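Local coordinates for diaminopimelate decarboxylase (Psychromonas ingrahamii, PDB 4XG1), which probably catalyses the pyridoxal phosphate-dependent decarboxylation of meso-diaminopimelate to L-lysine, the last step of lysine biosynthesis, at residues 82-91 with 111-120. Sequence-based numbering, arbitrary orientation.
Sequences VSVGELMRVI and EISAALQANI. With SCN (thiocyanate ion), chain E.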
loop_
_atom_site.group_PDB
_atom_site.type_symbol
_atom_site.label_atom_id
_atom_site.label_comp_id
_atom_site.label_asym_id
_atom_site.label_seq_id
_atom_site.Cartn_x
_atom_site.Cartn_y
_atom_site.Cartn_z
ATOM N N VAL B 82 15.674 -6.611 -2.477
ATOM C CA VAL B 82 15.769 -5.166 -2.646
ATOM C C VAL B 82 15.946 -4.383 -1.375
ATOM O O VAL B 82 15.938 -3.149 -1.418
ATOM C CB VAL B 82 14.538 -4.594 -3.391
ATOM C CG1 VAL B 82 14.466 -5.209 -4.786
ATOM C CG2 VAL B 82 13.258 -4.884 -2.622
ATOM N N SER B 83 16.157 -5.052 -0.255
ATOM C CA SER B 83 16.327 -4.340 1.011
ATOM C C SER B 83 16.970 -5.232 2.017
ATOM O O SER B 83 16.980 -6.448 1.850
ATOM C CB SER B 83 14.979 -3.859 1.567
ATOM O OG SER B 83 14.174 -4.949 1.966
ATOM N N VAL B 84 17.459 -4.639 3.088
ATOM C CA VAL B 84 17.969 -5.417 4.186
ATOM C C VAL B 84 16.849 -6.213 4.863
ATOM O O VAL B 84 17.065 -7.262 5.420
ATOM C CB VAL B 84 18.717 -4.523 5.219
ATOM C CG1 VAL B 84 17.795 -3.473 5.843
ATOM C CG2 VAL B 84 19.327 -5.399 6.328
ATOM N N GLY B 85 15.644 -5.693 4.835
ATOM C CA GLY B 85 14.497 -6.421 5.350
ATOM C C GLY B 85 14.381 -7.722 4.609
ATOM O O GLY B 85 14.123 -8.772 5.221
ATOM N N GLU B 86 14.553 -7.670 3.277
ATOM C CA GLU B 86 14.436 -8.886 2.460
ATOM C C GLU B 86 15.608 -9.797 2.700
ATOM O O GLU B 86 15.446 -11.009 2.727
ATOM C CB GLU B 86 14.238 -8.574 0.973
ATOM C CG GLU B 86 12.850 -7.990 0.699
ATOM C CD GLU B 86 12.483 -7.900 -0.770
ATOM O OE1 GLU B 86 13.381 -8.066 -1.629
ATOM O OE2 GLU B 86 11.290 -7.664 -1.086
ATOM N N LEU B 87 16.778 -9.221 2.877
ATOM C CA LEU B 87 17.956 -10.005 3.196
ATOM C C LEU B 87 17.699 -10.842 4.445
ATOM O O LEU B 87 17.932 -12.053 4.441
ATOM C CB LEU B 87 19.165 -9.098 3.428
ATOM C CG LEU B 87 20.439 -9.753 3.991
ATOM C CD1 LEU B 87 20.958 -10.839 3.072
ATOM C CD2 LEU B 87 21.522 -8.722 4.224
ATOM N N MET B 88 17.196 -10.193 5.496
ATOM C CA MET B 88 16.939 -10.891 6.777
ATOM C C MET B 88 15.825 -11.902 6.655
ATOM O O MET B 88 15.872 -12.949 7.281
ATOM C CB MET B 88 16.645 -9.888 7.893
ATOM C CG MET B 88 17.827 -8.946 8.192
ATOM S SD MET B 88 19.378 -9.872 8.419
ATOM C CE MET B 88 20.570 -8.796 7.634
ATOM N N ARG B 89 14.827 -11.606 5.847
ATOM C CA ARG B 89 13.763 -12.565 5.617
ATOM C C ARG B 89 14.331 -13.833 5.005
ATOM O O ARG B 89 14.047 -14.935 5.446
ATOM C CB ARG B 89 12.689 -12.003 4.673
ATOM C CG ARG B 89 11.625 -11.165 5.356
ATOM C CD ARG B 89 10.580 -10.649 4.371
ATOM N NE ARG B 89 9.427 -10.087 5.050
ATOM C CZ ARG B 89 8.482 -10.802 5.656
ATOM N NH1 ARG B 89 8.489 -12.142 5.634
ATOM N NH2 ARG B 89 7.496 -10.200 6.303
ATOM N N VAL B 90 15.160 -13.670 3.986
ATOM C CA VAL B 90 15.740 -14.821 3.317
ATOM C C VAL B 90 16.652 -15.664 4.225
ATOM O O VAL B 90 16.599 -16.881 4.206
ATOM C CB VAL B 90 16.523 -14.387 2.087
ATOM C CG1 VAL B 90 17.438 -15.525 1.615
ATOM C CG2 VAL B 90 15.558 -14.019 0.977
ATOM N N ILE B 91 17.475 -15.011 5.019
ATOM C CA ILE B 91 18.292 -15.729 5.964
ATOM C C ILE B 91 17.440 -16.435 6.973
ATOM O O ILE B 91 17.649 -17.620 7.263
ATOM C CB ILE B 91 19.242 -14.800 6.699
ATOM C CG1 ILE B 91 20.349 -14.335 5.734
ATOM C CG2 ILE B 91 19.870 -15.529 7.882
ATOM C CD1 ILE B 91 21.114 -13.116 6.215
ATOM N N GLU B 111 22.436 -1.118 4.586
ATOM C CA GLU B 111 22.034 -2.297 3.840
ATOM C C GLU B 111 23.229 -2.898 3.136
ATOM O O GLU B 111 23.345 -4.100 3.037
ATOM C CB GLU B 111 20.932 -1.962 2.809
ATOM C CG GLU B 111 19.651 -1.428 3.420
ATOM C CD GLU B 111 18.562 -1.143 2.373
ATOM O OE1 GLU B 111 18.718 -0.156 1.627
ATOM O OE2 GLU B 111 17.556 -1.889 2.335
ATOM N N ILE B 112 24.075 -2.064 2.574
ATOM C CA ILE B 112 25.219 -2.589 1.811
ATOM C C ILE B 112 26.217 -3.310 2.716
ATOM O O ILE B 112 26.691 -4.402 2.399
ATOM C CB ILE B 112 25.948 -1.480 1.073
ATOM C CG1 ILE B 112 25.062 -0.920 -0.052
ATOM C CG2 ILE B 112 27.221 -2.022 0.461
ATOM C CD1 ILE B 112 25.342 0.539 -0.362
ATOM N N SER B 113 26.491 -2.700 3.863
ATOM C CA SER B 113 27.239 -3.359 4.910
ATOM C C SER B 113 26.659 -4.706 5.334
ATOM O O SER B 113 27.368 -5.704 5.431
ATOM C CB SER B 113 27.300 -2.439 6.106
ATOM O OG SER B 113 28.152 -3.022 7.069
ATOM N N ALA B 114 25.358 -4.759 5.556
ATOM C CA ALA B 114 24.781 -6.007 6.023
ATOM C C ALA B 114 24.922 -7.076 4.977
ATOM O O ALA B 114 25.166 -8.258 5.292
ATOM C CB ALA B 114 23.323 -5.832 6.399
ATOM N N ALA B 115 24.759 -6.682 3.730
ATOM C CA ALA B 115 24.784 -7.644 2.626
ATOM C C ALA B 115 26.217 -8.132 2.377
ATOM O O ALA B 115 26.456 -9.307 2.067
ATOM C CB ALA B 115 24.232 -6.995 1.374
ATOM N N LEU B 116 27.162 -7.211 2.518
ATOM C CA LEU B 116 28.575 -7.567 2.435
ATOM C C LEU B 116 28.945 -8.529 3.545
ATOM O O LEU B 116 29.476 -9.609 3.274
ATOM C CB LEU B 116 29.465 -6.306 2.494
ATOM C CG LEU B 116 29.554 -5.556 1.159
ATOM C CD1 LEU B 116 30.277 -4.233 1.287
ATOM C CD2 LEU B 116 30.238 -6.418 0.117
ATOM N N GLN B 117 28.547 -8.197 4.774
ATOM C CA GLN B 117 28.828 -9.086 5.906
ATOM C C GLN B 117 28.125 -10.431 5.796
ATOM O O GLN B 117 28.574 -11.393 6.366
ATOM C CB GLN B 117 28.492 -8.411 7.223
ATOM C CG GLN B 117 29.412 -7.241 7.495
ATOM C CD GLN B 117 28.958 -6.349 8.628
ATOM O OE1 GLN B 117 28.433 -5.256 8.394
ATOM N NE2 GLN B 117 29.133 -6.804 9.855
ATOM N N ALA B 118 27.045 -10.518 5.039
ATOM C CA ALA B 118 26.399 -11.806 4.794
ATOM C C ALA B 118 26.966 -12.488 3.577
ATOM O O ALA B 118 26.594 -13.627 3.264
ATOM C CB ALA B 118 24.914 -11.614 4.616
ATOM N N ASN B 119 27.854 -11.785 2.861
ATOM C CA ASN B 119 28.631 -12.385 1.778
ATOM C C ASN B 119 27.752 -12.833 0.605
ATOM O O ASN B 119 27.821 -13.985 0.127
ATOM C CB ASN B 119 29.446 -13.550 2.347
ATOM C CG ASN B 119 30.384 -14.152 1.348
ATOM O OD1 ASN B 119 31.120 -13.441 0.673
ATOM N ND2 ASN B 119 30.349 -15.486 1.224
ATOM N N ILE B 120 26.937 -11.894 0.113
ATOM C CA ILE B 120 26.024 -12.189 -1.009
ATOM C C ILE B 120 26.776 -12.306 -2.309
ATOM O O ILE B 120 27.857 -11.771 -2.431
ATOM C CB ILE B 120 24.912 -11.144 -1.180
ATOM C CG1 ILE B 120 25.482 -9.749 -1.396
ATOM C CG2 ILE B 120 24.021 -11.124 0.052
ATOM C CD1 ILE B 120 24.507 -8.839 -2.108
HETATM S S SCN E . 6.516 -7.741 3.030
HETATM C C SCN E . 7.199 -7.367 4.313
HETATM N N SCN E . 7.742 -7.071 5.292
HETATM O O HOH W 1 17.484 -0.927 -1.027
#
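Glu111 reaches from the start of segment 111-120 to the N-terminal end of helix 84-92 and accepts a bond from the backbone of Val84. The two helices are neighbours on the outside of the TIM barrel, joined through strand 100-102. They run roughly parallel, with segment axes 26° apart. The Glu111 chain is extended beyond CG, which carries its carboxylate across to Val84. Glu111 OE2 takes the N-H of Val84, 2.9 Å from Val84 N, on its anti side, 22° out of the carboxylate plane. OE1 accepts from the backbone of Thr108. A water lies within bonding distance of both Glu111 OE1 and Val82 O. A negative group beside this helix start probably interacts favourably with the helix dipole. With an alanine here in place of Glu111, the Val84 N-H would probably lose its acceptor and the flank of the valine its cover. There, Val84 CG1 lies 3.7 Å from Glu111 CG.

Ser83 is the N-cap of the same helix. Its OG accepts from Glu86 N and also bonds to the carbonyl of Asn385 of the second subunit, so this helix start also faces the dimer interface.

Further along, small alanines receive larger side chains. Val84 CG2 and Met88 CE both approach the methyl of Ala114. Leu87 has CG anti to its own N (chi1 171°), and its two methyls diverge. Leu87 CD1 points to Ala118 CB and Ile120 CG2, both at 4.3 Å. Leu87 CD2 lies over the backbone, 3.8 Å from Ala115 CA.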